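Local coordinates for phospholipase C-beta (PLC-beta) (Sepia officinalis, PDB 3QR0), which is a multidomain enzyme of the phospholipase C-beta family, combining a PH domain, EF-hand-like helices, a TIM-barrel-type X/Y domain holding a calcium ion, and a C2 domain, at residues Lys185-Arg190 against Asp664-Ser669; Phe305-Glu310 against Tyr745-Leu750; His448-Gly453 against Arg537-Ser542; Asn551-Lys554 against Asp559-Asp562; Pro626-Met629 against Arg635-Pro638. All blocks are in the same frame, centred on the assembly; numbering follows the deposited sequence.

Contact 1. Residues Lys185-Arg190 against Asp664-Ser669; sequences KDDRAR and DKQISS
The first turn of helix 185-198, in the EF-hand-like region, meets the C2-domain loop between strands 650-660 and 669-676, and the whole meeting rests on Gln666 reaching up to Asp186 and Asp187. The glutamine chain is extended beyond CG (chi2 -171°), which carries its amide far enough from the loop to stand beside the two neighbouring acidic side chains. Its NE2 comes to 3.6 Å from Asp187 OD1 and to 3.8 Å from Asp186 CB. The same NE2 is 3.8 Å from Asp186 OD2, while OE1 of Gln666 is 3.9 Å from that carboxylate oxygen. At these distances the amide packs against the two carboxylates without bonding to them. It is turned steeply against both acids, its plane 63° from the carboxylate of Asp186 and 66° from that of Asp187. Lower down the chain, Gln666 CG passes 3.9 Å from Asp187 OD1. A C2 domain is a beta sandwich, and this loop carries the chain from one of its sheets to the other. Firmer ties lie alongside: Asp664 O accepts a bond from Ser182 OG, the backbones of Asp664 and Lys183 are also joined, and Arg190 forms a salt bridge with Asp698. Asp184 OD2 takes a hydrogen bond from the backbone N of Asp187 and a weak one from that of Asp186. Asp186 and Asp187 sit at the N-terminal end of the helix, where its dipole would be expected to ease their negative charge; at Asp187 OD1 the nearby NE2 of Gln666 may add a little to that.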
# COMPACT_ATOMS: atom_id res chain seq x y z
N LYS A 185 9.91 -7.99 -30.97
CA LYS A 185 9.53 -8.31 -32.35
C LYS A 185 8.68 -9.58 -32.47
O LYS A 185 7.71 -9.61 -33.24
CB LYS A 185 10.77 -8.40 -33.26
CG LYS A 185 11.73 -9.55 -32.92
CD LYS A 185 13.03 -9.43 -33.70
CE LYS A 185 14.01 -10.52 -33.29
NZ LYS A 185 15.26 -10.49 -34.09
N ASP A 186 9.05 -10.62 -31.72
CA ASP A 186 8.31 -11.88 -31.76
C ASP A 186 6.91 -11.72 -31.16
O ASP A 186 5.94 -12.27 -31.69
CB ASP A 186 9.07 -12.99 -31.00
CG ASP A 186 10.37 -13.38 -31.68
OD1 ASP A 186 10.53 -13.13 -32.90
OD2 ASP A 186 11.25 -13.95 -30.99
N ASP A 187 6.81 -10.96 -30.08
CA ASP A 187 5.53 -10.71 -29.42
C ASP A 187 4.62 -9.82 -30.28
O ASP A 187 3.40 -10.00 -30.29
CB ASP A 187 5.75 -10.08 -28.05
CG ASP A 187 6.47 -11.02 -27.08
OD1 ASP A 187 6.89 -12.12 -27.51
OD2 ASP A 187 6.61 -10.65 -25.90
N ARG A 188 5.22 -8.87 -30.99
CA ARG A 188 4.48 -8.04 -31.94
C ARG A 188 3.90 -8.88 -33.08
O ARG A 188 2.81 -8.58 -33.58
CB ARG A 188 5.38 -6.92 -32.49
CG ARG A 188 5.56 -5.78 -31.51
CD ARG A 188 6.69 -4.86 -31.92
NE ARG A 188 6.57 -3.56 -31.25
CZ ARG A 188 5.90 -2.51 -31.71
NH1 ARG A 188 5.28 -2.55 -32.89
NH2 ARG A 188 5.86 -1.39 -31.00
N ALA A 189 4.64 -9.91 -33.48
CA ALA A 189 4.15 -10.87 -34.48
C ALA A 189 2.97 -11.67 -33.95
O ALA A 189 2.01 -11.93 -34.68
CB ALA A 189 5.28 -11.80 -34.91
N ARG A 190 3.03 -12.07 -32.67
CA ARG A 190 1.93 -12.78 -32.03
C ARG A 190 0.68 -11.90 -32.01
O ARG A 190 -0.42 -12.37 -32.33
CB ARG A 190 2.29 -13.18 -30.59
CG ARG A 190 3.33 -14.28 -30.49
CD ARG A 190 3.58 -14.67 -29.03
NE ARG A 190 2.39 -15.27 -28.41
CZ ARG A 190 2.30 -15.63 -27.13
NH1 ARG A 190 3.32 -15.46 -26.30
NH2 ARG A 190 1.17 -16.16 -26.68
N ASP A 664 7.15 -5.97 -21.31
CA ASP A 664 7.04 -5.60 -22.73
C ASP A 664 8.17 -6.19 -23.59
O ASP A 664 8.19 -5.99 -24.80
CB ASP A 664 6.96 -4.07 -22.89
CG ASP A 664 8.01 -3.32 -22.08
OD1 ASP A 664 9.11 -3.87 -21.84
OD2 ASP A 664 7.73 -2.17 -21.67
N LYS A 665 9.09 -6.91 -22.95
CA LYS A 665 10.16 -7.63 -23.66
C LYS A 665 10.19 -9.09 -23.22
O LYS A 665 9.55 -9.47 -22.23
CB LYS A 665 11.52 -6.96 -23.43
CG LYS A 665 11.86 -6.66 -21.97
CD LYS A 665 13.25 -6.05 -21.83
CE LYS A 665 13.62 -5.83 -20.36
NZ LYS A 665 15.10 -5.71 -20.16
N GLN A 666 10.92 -9.92 -23.96
CA GLN A 666 11.03 -11.35 -23.65
C GLN A 666 12.01 -11.56 -22.50
O GLN A 666 13.22 -11.67 -22.73
CB GLN A 666 11.48 -12.16 -24.87
CG GLN A 666 10.35 -12.54 -25.81
CD GLN A 666 10.77 -13.52 -26.89
OE1 GLN A 666 11.96 -13.67 -27.18
NE2 GLN A 666 9.80 -14.19 -27.49
N ILE A 667 11.48 -11.63 -21.28
CA ILE A 667 12.29 -11.88 -20.09
C ILE A 667 12.21 -13.34 -19.65
O ILE A 667 11.32 -14.08 -20.07
CB ILE A 667 11.86 -10.98 -18.90
CG1 ILE A 667 10.40 -11.24 -18.50
CG2 ILE A 667 12.05 -9.51 -19.24
CD1 ILE A 667 10.07 -10.84 -17.08
N SER A 668 13.16 -13.74 -18.81
CA SER A 668 13.10 -15.02 -18.11
C SER A 668 12.69 -14.70 -16.68
O SER A 668 13.21 -13.76 -16.08
CB SER A 668 14.46 -15.71 -18.14
OG SER A 668 14.88 -15.94 -19.48
N SER A 669 11.75 -15.47 -16.12
CA SER A 669 11.19 -15.15 -14.81
C SER A 669 11.03 -16.36 -13.90
O SER A 669 11.00 -17.50 -14.36
CB SER A 669 9.83 -14.47 -14.96
OG SER A 669 8.86 -15.39 -15.43

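Contact 2. Residues Phe305-Glu310 against Tyr745-Leu750; sequences FLMCEE and YRHVPL
Leu306 and His747 carry most of this contact, in which the end of helix 299-307, in the EF-hand-like region, lies against strand 746-751, an edge strand of a C2-domain sheet. His747 ND1 donates to the backbone O of Leu306 at 3.0 Å with an N-H...O angle of 150°. The donor stands well above the carbonyl plane, 71° out of it, so the bond misses the carbonyl lone pairs. That oxygen also accepts from Asn311 ND2, and two bonds therefore grip it in a buried place. The second ring nitrogen, NE2, is bonded to Arg228 NH2, consistent with a neutral histidine carrying its proton on ND1; the two bonds together fix the ring's rotation. Leu306 also meets the ring through CB, which lies in the ring plane at its edge, 3.8 Å from CE1 of His747. Further out, Leu306 CD2 packs 3.9 Å from Tyr745 CB, the two side chains running side by side in the same direction, while the tyrosine OH goes on to Glu237. One face of the imidazole is taken by Met307: its CG makes a CH-pi contact, sitting offset toward the rim at 3.4 Å from His747 CE1.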
# COMPACT_ATOMS: atom_id res chain seq x y z
N PHE A 305 -14.88 -15.54 -16.14
CA PHE A 305 -15.20 -15.47 -14.71
C PHE A 305 -13.95 -15.32 -13.86
O PHE A 305 -13.90 -14.49 -12.95
CB PHE A 305 -15.95 -16.72 -14.23
CG PHE A 305 -15.89 -16.89 -12.73
CD1 PHE A 305 -16.67 -16.08 -11.91
CD2 PHE A 305 -15.03 -17.80 -12.14
CE1 PHE A 305 -16.60 -16.21 -10.53
CE2 PHE A 305 -14.97 -17.94 -10.77
CZ PHE A 305 -15.75 -17.14 -9.96
N LEU A 306 -12.96 -16.16 -14.13
CA LEU A 306 -11.76 -16.22 -13.30
C LEU A 306 -11.02 -14.89 -13.27
O LEU A 306 -10.35 -14.58 -12.29
CB LEU A 306 -10.82 -17.32 -13.78
CG LEU A 306 -11.26 -18.77 -13.55
CD1 LEU A 306 -10.35 -19.71 -14.32
CD2 LEU A 306 -11.28 -19.11 -12.06
N MET A 307 -11.19 -14.11 -14.34
CA MET A 307 -10.54 -12.81 -14.48
C MET A 307 -11.43 -11.64 -14.06
O MET A 307 -10.94 -10.53 -13.98
CB MET A 307 -10.16 -12.57 -15.94
CG MET A 307 -9.10 -13.50 -16.49
SD MET A 307 -9.03 -13.39 -18.29
CE MET A 307 -8.47 -11.70 -18.52
N CYS A 308 -12.72 -11.88 -13.82
CA CYS A 308 -13.66 -10.77 -13.59
C CYS A 308 -13.76 -10.40 -12.12
O CYS A 308 -13.18 -11.06 -11.26
CB CYS A 308 -15.05 -11.10 -14.16
SG CYS A 308 -16.09 -12.15 -13.13
N GLU A 309 -14.49 -9.33 -11.83
CA GLU A 309 -14.62 -8.82 -10.46
C GLU A 309 -15.26 -9.82 -9.49
O GLU A 309 -14.95 -9.81 -8.30
CB GLU A 309 -15.41 -7.50 -10.43
CG GLU A 309 -14.63 -6.30 -10.95
CD GLU A 309 -13.25 -6.19 -10.32
OE1 GLU A 309 -13.17 -6.08 -9.07
OE2 GLU A 309 -12.25 -6.24 -11.07
N GLU A 310 -16.15 -10.68 -9.99
CA GLU A 310 -16.78 -11.71 -9.16
C GLU A 310 -15.74 -12.61 -8.50
O GLU A 310 -15.96 -13.10 -7.38
CB GLU A 310 -17.72 -12.57 -9.99
CG GLU A 310 -18.71 -13.39 -9.18
CD GLU A 310 -19.78 -12.54 -8.50
OE1 GLU A 310 -20.24 -11.56 -9.12
OE2 GLU A 310 -20.15 -12.86 -7.35
N TYR A 745 -8.89 -20.93 -7.43
CA TYR A 745 -8.19 -20.39 -8.58
C TYR A 745 -8.34 -18.88 -8.61
O TYR A 745 -9.46 -18.36 -8.65
CB TYR A 745 -8.72 -21.00 -9.88
CG TYR A 745 -8.36 -22.45 -10.06
CD1 TYR A 745 -9.33 -23.45 -10.00
CD2 TYR A 745 -7.03 -22.84 -10.28
CE1 TYR A 745 -8.99 -24.79 -10.16
CE2 TYR A 745 -6.69 -24.18 -10.44
CZ TYR A 745 -7.67 -25.14 -10.38
OH TYR A 745 -7.35 -26.46 -10.55
N ARG A 746 -7.22 -18.18 -8.56
CA ARG A 746 -7.23 -16.72 -8.50
C ARG A 746 -6.21 -16.12 -9.44
O ARG A 746 -5.08 -16.60 -9.52
CB ARG A 746 -6.91 -16.25 -7.07
CG ARG A 746 -7.90 -16.69 -6.02
CD ARG A 746 -9.25 -15.99 -6.11
NE ARG A 746 -10.21 -16.63 -5.23
CZ ARG A 746 -11.46 -16.22 -5.01
NH1 ARG A 746 -11.92 -15.11 -5.58
NH2 ARG A 746 -12.24 -16.91 -4.18
N HIS A 747 -6.60 -15.07 -10.16
CA HIS A 747 -5.63 -14.16 -10.75
C HIS A 747 -5.18 -13.20 -9.68
O HIS A 747 -5.98 -12.73 -8.86
CB HIS A 747 -6.21 -13.41 -11.95
CG HIS A 747 -6.43 -14.27 -13.14
ND1 HIS A 747 -7.59 -15.00 -13.32
CD2 HIS A 747 -5.64 -14.55 -14.20
CE1 HIS A 747 -7.51 -15.68 -14.45
NE2 HIS A 747 -6.34 -15.43 -15.01
N VAL A 748 -3.89 -12.89 -9.68
CA VAL A 748 -3.27 -12.06 -8.67
C VAL A 748 -2.55 -10.91 -9.37
O VAL A 748 -1.37 -11.03 -9.69
CB VAL A 748 -2.26 -12.89 -7.84
CG1 VAL A 748 -1.70 -12.07 -6.68
CG2 VAL A 748 -2.91 -14.17 -7.32
N PRO A 749 -3.27 -9.80 -9.64
CA PRO A 749 -2.60 -8.63 -10.21
C PRO A 749 -1.44 -8.19 -9.34
O PRO A 749 -1.58 -8.07 -8.12
CB PRO A 749 -3.70 -7.57 -10.26
CG PRO A 749 -4.97 -8.37 -10.36
CD PRO A 749 -4.73 -9.60 -9.53
N LEU A 750 -0.29 -7.96 -9.97
CA LEU A 750 0.92 -7.62 -9.24
C LEU A 750 1.04 -6.12 -8.94
O LEU A 750 0.52 -5.28 -9.67
CB LEU A 750 2.15 -8.09 -10.02
CG LEU A 750 2.26 -9.59 -10.22
CD1 LEU A 750 3.44 -9.92 -11.14
CD2 LEU A 750 2.41 -10.30 -8.87

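Contact 3. Residues His448-Gly453 against Arg537-Ser542; sequences HPLKPG and RHYEMS
The Tyr539 ring is held between two aliphatic groups: Leu450 CB lies over one face, Arg537 CB over the opposite face, and Lys451 C is in plane at the edge. This joins the X and Y halves of the TIM-barrel-type domain at the protein surface, a loop after helix 422-436 meeting the turn that leads into strand 540-545. Leu450 makes a CH-pi contact, its CB 4.1 Å from the centroid of the Tyr539 ring and close to the ring normal. Its CD2 reaches the root of the ring, 3.9 Å from Tyr539 CG. Leu450 is the centre of an inverse gamma turn, and its backbone meets the tyrosine as well as its side chain: the carbonyl C of Leu450 is 3.4 Å from Tyr539 CE2. With chi1 at 53°, Tyr539 CG is placed between its own backbone N and carbonyl carbon, and the ring lies toward the loop.

Residues 537-540 form a type I beta turn. Its two ends are clasped by a salt bridge, Arg537 NH1 to Glu540 OE2 at 3.0 Å, with the oxygen within the guanidinium plane; Glu540 OE1 has a second partner in Lys535. The His538 imidazole swings toward the loop, where Gly453 CA is 4.0 Å from NE2 of His538. Gly453 has a positive phi (88°), and with its psi near zero a side chain there would press on the carbonyl O of the residue before. Between the two segments a water ties backbone to backbone: it donates to Lys451 O at 2.8 Å and accepts from His538 N at 2.8 Å.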
# COMPACT_ATOMS: atom_id res chain seq x y z
N HIS A 448 -12.13 11.30 28.95
CA HIS A 448 -10.79 10.74 28.93
C HIS A 448 -9.75 11.67 29.56
O HIS A 448 -8.83 12.15 28.89
CB HIS A 448 -10.40 10.37 27.49
CG HIS A 448 -11.26 9.30 26.91
ND1 HIS A 448 -10.95 7.96 27.03
CD2 HIS A 448 -12.43 9.36 26.23
CE1 HIS A 448 -11.89 7.24 26.44
NE2 HIS A 448 -12.80 8.06 25.95
N PRO A 449 -9.90 11.92 30.87
CA PRO A 449 -8.90 12.71 31.57
C PRO A 449 -7.60 11.93 31.73
O PRO A 449 -7.59 10.70 31.61
CB PRO A 449 -9.55 12.97 32.93
CG PRO A 449 -10.44 11.81 33.15
CD PRO A 449 -10.93 11.39 31.79
N LEU A 450 -6.51 12.65 31.98
CA LEU A 450 -5.19 12.04 32.14
C LEU A 450 -4.99 11.60 33.59
O LEU A 450 -4.20 12.18 34.33
CB LEU A 450 -4.10 13.01 31.71
CG LEU A 450 -4.20 13.55 30.28
CD1 LEU A 450 -3.12 14.62 30.04
CD2 LEU A 450 -4.08 12.43 29.24
N LYS A 451 -5.73 10.57 33.99
CA LYS A 451 -5.63 9.99 35.33
C LYS A 451 -5.39 8.50 35.18
O LYS A 451 -5.73 7.92 34.15
CB LYS A 451 -6.92 10.24 36.12
CG LYS A 451 -7.17 11.70 36.47
CD LYS A 451 -8.50 11.88 37.19
CE LYS A 451 -8.71 13.32 37.62
NZ LYS A 451 -10.01 13.49 38.34
N PRO A 452 -4.80 7.86 36.21
CA PRO A 452 -4.58 6.42 36.16
C PRO A 452 -5.88 5.61 36.01
O PRO A 452 -6.89 5.95 36.62
CB PRO A 452 -3.89 6.11 37.49
CG PRO A 452 -4.12 7.29 38.35
CD PRO A 452 -4.21 8.45 37.43
N GLY A 453 -5.83 4.57 35.19
CA GLY A 453 -6.99 3.69 34.98
C GLY A 453 -7.95 4.13 33.89
O GLY A 453 -8.88 3.41 33.55
N ARG A 537 -1.03 4.19 34.08
CA ARG A 537 -1.21 5.40 33.27
C ARG A 537 -1.22 5.03 31.79
O ARG A 537 -0.17 4.79 31.20
CB ARG A 537 -0.10 6.41 33.56
CG ARG A 537 -0.08 6.94 34.98
CD ARG A 537 1.15 7.79 35.24
NE ARG A 537 1.43 7.91 36.67
CZ ARG A 537 2.54 8.44 37.19
NH1 ARG A 537 3.50 8.91 36.40
NH2 ARG A 537 2.69 8.49 38.50
N HIS A 538 -2.42 5.02 31.20
CA HIS A 538 -2.60 4.55 29.83
C HIS A 538 -2.05 5.54 28.79
O HIS A 538 -1.88 5.19 27.62
CB HIS A 538 -4.08 4.30 29.54
CG HIS A 538 -4.69 3.18 30.33
ND1 HIS A 538 -5.51 2.23 29.76
CD2 HIS A 538 -4.62 2.87 31.65
CE1 HIS A 538 -5.92 1.39 30.69
NE2 HIS A 538 -5.39 1.75 31.85
N TYR A 539 -1.80 6.77 29.23
CA TYR A 539 -1.32 7.86 28.37
C TYR A 539 0.21 7.99 28.42
O TYR A 539 0.79 8.84 27.74
CB TYR A 539 -1.98 9.18 28.78
CG TYR A 539 -1.82 9.48 30.25
CD1 TYR A 539 -0.67 10.09 30.72
CD2 TYR A 539 -2.81 9.12 31.16
CE1 TYR A 539 -0.51 10.35 32.06
CE2 TYR A 539 -2.65 9.38 32.51
CZ TYR A 539 -1.49 10.00 32.95
OH TYR A 539 -1.30 10.28 34.28
N GLU A 540 0.86 7.17 29.24
CA GLU A 540 2.31 7.08 29.19
C GLU A 540 2.68 6.01 28.18
O GLU A 540 2.04 4.96 28.11
CB GLU A 540 2.90 6.79 30.57
CG GLU A 540 2.82 7.98 31.51
CD GLU A 540 3.66 7.82 32.76
OE1 GLU A 540 4.12 6.70 33.05
OE2 GLU A 540 3.84 8.84 33.47
N MET A 541 3.69 6.30 27.37
CA MET A 541 4.14 5.37 26.35
C MET A 541 5.65 5.41 26.29
O MET A 541 6.29 6.29 26.88
CB MET A 541 3.53 5.70 24.98
CG MET A 541 3.87 7.07 24.41
SD MET A 541 5.46 7.14 23.53
CE MET A 541 5.10 6.13 22.09
N SER A 542 6.23 4.44 25.60
CA SER A 542 7.66 4.41 25.42
C SER A 542 8.00 4.21 23.95
O SER A 542 7.31 3.48 23.23
CB SER A 542 8.30 3.35 26.30
OG SER A 542 8.40 3.82 27.65
O HOH W 1 -4.74 6.24 32.18

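Contact 4. Residues Asn551-Lys554 against Asp559-Asp562; sequences NKLK and DFVD
Phe560 packs against Lys552 and Leu553 where two successive helices, 546-555 and 557-563, fold back on each other. Both belong to the beta-alpha-beta crossover between the parallel strands 540-545 and 569-572, in the Y half of the TIM-barrel-type domain. Between side chains the contact is apolar: Lys552 CB lies 3.9 Å from Phe560 CE2, and Leu553 CB is 4.2 Å from Phe560 CD2. The lysine gives just the base of its chain to the ring: a bend at chi2 (-43°) turns the rest of it, amino group included, away from the phenylalanine. Leu553 gives little more, since its CG stands anti to the backbone N (chi1 -172°), and its branches are directed elsewhere, toward Ala591 and Phe639.

Side chain against backbone is the second kind of contact. Phe560 is directed toward the first helix and brings one side of its ring to the main chain there, with CA of Leu553 in the ring plane at the edge. Around the pair, Phe529 of helix 529-535 meets the Phe560 ring with planes at about 45° and also touches Lys552. The closest approach to the helix backbone is that of Phe560 CD2, 3.8 Å from the N of Leu553.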
# COMPACT_ATOMS: atom_id res chain seq x y z
N ASN A 551 15.43 -6.77 23.61
CA ASN A 551 15.73 -7.23 24.97
C ASN A 551 14.47 -7.51 25.79
O ASN A 551 14.40 -8.51 26.50
CB ASN A 551 16.63 -6.22 25.70
CG ASN A 551 18.06 -6.22 25.16
OD1 ASN A 551 18.53 -7.23 24.64
ND2 ASN A 551 18.75 -5.09 25.29
N LYS A 552 13.46 -6.65 25.68
CA LYS A 552 12.20 -6.86 26.40
C LYS A 552 11.45 -8.08 25.84
O LYS A 552 10.93 -8.90 26.60
CB LYS A 552 11.30 -5.62 26.32
CG LYS A 552 11.93 -4.30 26.77
CD LYS A 552 12.76 -4.41 28.04
CE LYS A 552 13.38 -3.07 28.40
NZ LYS A 552 14.26 -3.14 29.60
N LEU A 553 11.42 -8.18 24.51
CA LEU A 553 10.75 -9.27 23.82
C LEU A 553 11.36 -10.63 24.19
O LEU A 553 10.64 -11.60 24.42
CB LEU A 553 10.83 -9.05 22.31
CG LEU A 553 10.05 -9.96 21.37
CD1 LEU A 553 8.56 -9.95 21.71
CD2 LEU A 553 10.28 -9.54 19.92
N LYS A 554 12.68 -10.67 24.26
CA LYS A 554 13.40 -11.90 24.61
C LYS A 554 13.37 -12.22 26.11
O LYS A 554 13.46 -13.39 26.49
CB LYS A 554 14.84 -11.83 24.09
CG LYS A 554 14.91 -11.86 22.56
CD LYS A 554 16.32 -12.07 22.03
CE LYS A 554 17.23 -10.89 22.32
NZ LYS A 554 18.61 -11.12 21.82
N ASP A 559 4.62 -10.48 29.04
CA ASP A 559 4.40 -9.17 29.67
C ASP A 559 4.38 -8.03 28.65
O ASP A 559 3.65 -7.05 28.82
CB ASP A 559 5.49 -8.87 30.71
CG ASP A 559 5.47 -9.84 31.89
OD1 ASP A 559 4.46 -10.55 32.11
OD2 ASP A 559 6.48 -9.89 32.62
N PHE A 560 5.18 -8.16 27.59
CA PHE A 560 5.23 -7.15 26.53
C PHE A 560 3.87 -7.08 25.84
O PHE A 560 3.31 -6.00 25.65
CB PHE A 560 6.33 -7.48 25.51
CG PHE A 560 6.92 -6.28 24.80
CD1 PHE A 560 6.26 -5.05 24.75
CD2 PHE A 560 8.12 -6.41 24.12
CE1 PHE A 560 6.82 -3.97 24.08
CE2 PHE A 560 8.68 -5.33 23.43
CZ PHE A 560 8.03 -4.11 23.42
N VAL A 561 3.33 -8.25 25.48
CA VAL A 561 1.99 -8.33 24.89
C VAL A 561 0.93 -7.71 25.81
O VAL A 561 0.06 -6.97 25.34
CB VAL A 561 1.62 -9.79 24.54
CG1 VAL A 561 0.16 -9.90 24.11
CG2 VAL A 561 2.54 -10.33 23.44
N ASP A 562 1.01 -8.00 27.11
CA ASP A 562 0.05 -7.46 28.07
C ASP A 562 0.15 -5.94 28.23
O ASP A 562 -0.86 -5.25 28.29
CB ASP A 562 0.23 -8.12 29.44
CG ASP A 562 -0.43 -9.50 29.54
OD1 ASP A 562 -0.32 -10.11 30.62
OD2 ASP A 562 -1.03 -9.99 28.55

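Contact 5. Residues Pro626-Met629 against Arg635-Pro638; sequences PEFM and RFDP
Phe628 drives the edge of its ring into the face of Phe636, a T-shaped stack buried in the chain between strand 622-624 of the TIM-barrel-type domain and the first strand of the C2 domain, 650-660. The ring planes are 87° apart, very near perpendicular, and the centroids of Phe628 and Phe636 are 4.9 Å from each other. It is CE1 of Phe628 that makes the contact, standing 3.5 Å above the Phe636 plane and over its centre, so that it is almost equally far from all six ring carbons. That placement follows from chi1 of Phe628 (82°), which sends the ring out from the short helix 627-630 toward the loop. The opposite face of Phe636 is backed by its own segment, with Pro638 N 3.9 Å above the plane and offset toward the rim. Phe636 is thus held between the helix and the chain that follows it.

Met629 completes the grouping. Its chain, bent at both chi2 and chi3, brings the sulfur to the Phe636 ring in a Met-aromatic contact, SD lying obliquely 4.5 Å from the Phe636 centroid. The same methionine sets CG over a face of Phe628, and so touches both rings of the T. Loop residues close in from outside: Val647 and Leu713 on Phe628, Val644 on Phe636. A backbone bond from Met629 N to Pro626 O at 2.9 Å closes the turn that presents the two helix residues; beyond it the Met629 side chain rests its SD 3.7 Å from Phe636 CD2.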
# COMPACT_ATOMS: atom_id res chain seq x y z
N PRO A 626 -5.79 -8.55 16.44
CA PRO A 626 -6.66 -9.71 16.69
C PRO A 626 -7.24 -9.73 18.11
O PRO A 626 -6.58 -9.29 19.05
CB PRO A 626 -5.72 -10.90 16.46
CG PRO A 626 -4.68 -10.40 15.52
CD PRO A 626 -4.50 -8.94 15.85
N GLU A 627 -8.46 -10.21 18.25
CA GLU A 627 -9.16 -10.19 19.54
C GLU A 627 -8.33 -10.82 20.66
O GLU A 627 -8.27 -10.28 21.77
CB GLU A 627 -10.51 -10.91 19.44
CG GLU A 627 -11.43 -10.65 20.63
CD GLU A 627 -12.79 -11.31 20.47
OE1 GLU A 627 -12.85 -12.49 20.07
OE2 GLU A 627 -13.80 -10.64 20.76
N PHE A 628 -7.67 -11.94 20.38
CA PHE A 628 -6.89 -12.63 21.41
C PHE A 628 -5.76 -11.74 21.96
O PHE A 628 -5.36 -11.91 23.11
CB PHE A 628 -6.35 -13.98 20.91
CG PHE A 628 -5.10 -13.89 20.10
CD1 PHE A 628 -3.86 -14.10 20.68
CD2 PHE A 628 -5.16 -13.60 18.74
CE1 PHE A 628 -2.69 -14.02 19.92
CE2 PHE A 628 -4.00 -13.52 17.98
CZ PHE A 628 -2.76 -13.73 18.57
N MET A 629 -5.27 -10.81 21.14
CA MET A 629 -4.22 -9.86 21.54
C MET A 629 -4.76 -8.70 22.37
O MET A 629 -3.97 -7.95 22.95
CB MET A 629 -3.53 -9.25 20.31
CG MET A 629 -2.89 -10.24 19.36
SD MET A 629 -1.29 -10.81 19.95
CE MET A 629 -0.30 -9.34 19.70
N ARG A 635 -2.86 -14.76 28.44
CA ARG A 635 -1.41 -14.67 28.30
C ARG A 635 -1.02 -15.28 26.97
O ARG A 635 -1.51 -16.36 26.61
CB ARG A 635 -0.71 -15.42 29.44
CG ARG A 635 -0.88 -14.79 30.81
CD ARG A 635 -0.02 -13.54 30.97
NE ARG A 635 1.35 -13.85 31.39
CZ ARG A 635 2.29 -12.94 31.64
NH1 ARG A 635 2.03 -11.64 31.50
NH2 ARG A 635 3.50 -13.33 32.02
N PHE A 636 -0.15 -14.59 26.23
CA PHE A 636 0.27 -15.04 24.90
C PHE A 636 1.78 -14.86 24.71
O PHE A 636 2.30 -13.76 24.83
CB PHE A 636 -0.48 -14.27 23.82
CG PHE A 636 0.02 -14.53 22.43
CD1 PHE A 636 -0.03 -15.81 21.89
CD2 PHE A 636 0.55 -13.50 21.66
CE1 PHE A 636 0.43 -16.06 20.60
CE2 PHE A 636 1.02 -13.74 20.37
CZ PHE A 636 0.96 -15.03 19.84
N ASP A 637 2.46 -15.97 24.41
CA ASP A 637 3.88 -15.96 24.10
C ASP A 637 4.02 -16.02 22.57
O ASP A 637 3.75 -17.06 21.96
CB ASP A 637 4.57 -17.16 24.77
CG ASP A 637 6.07 -17.21 24.50
OD1 ASP A 637 6.60 -16.34 23.78
OD2 ASP A 637 6.72 -18.15 25.02
N PRO A 638 4.44 -14.91 21.94
CA PRO A 638 4.61 -14.90 20.49
C PRO A 638 5.71 -15.81 19.96
O PRO A 638 5.80 -16.01 18.75
CB PRO A 638 4.93 -13.43 20.17
CG PRO A 638 5.40 -12.86 21.44
CD PRO A 638 4.64 -13.56 22.51

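Overall arrangement
Contacts 1 and 2 both fasten the C2 domain to the EF-hand-like helices, their centres about 23 Å apart, but at different depths: contact 1 is partly buried and polar, with no bond between its segments, whereas contact 2 is buried and pinned by a histidine bond. Contacts 3, 4 and 5 gather on the barrel side of the molecule. Contact 3 lies on the surface and uses water; contacts 4 and 5 are buried and built on phenylalanines. Contact 4 follows contact 3 directly, strand 540-545 leading into helix 546-555. Contacts 4 and 5 touch: Arg635 NH1 bridges Asp559 OD1 (2.7 Å) and Asp562 OD1 (2.9 Å), and Val561 packs against Phe636 O and Pro638.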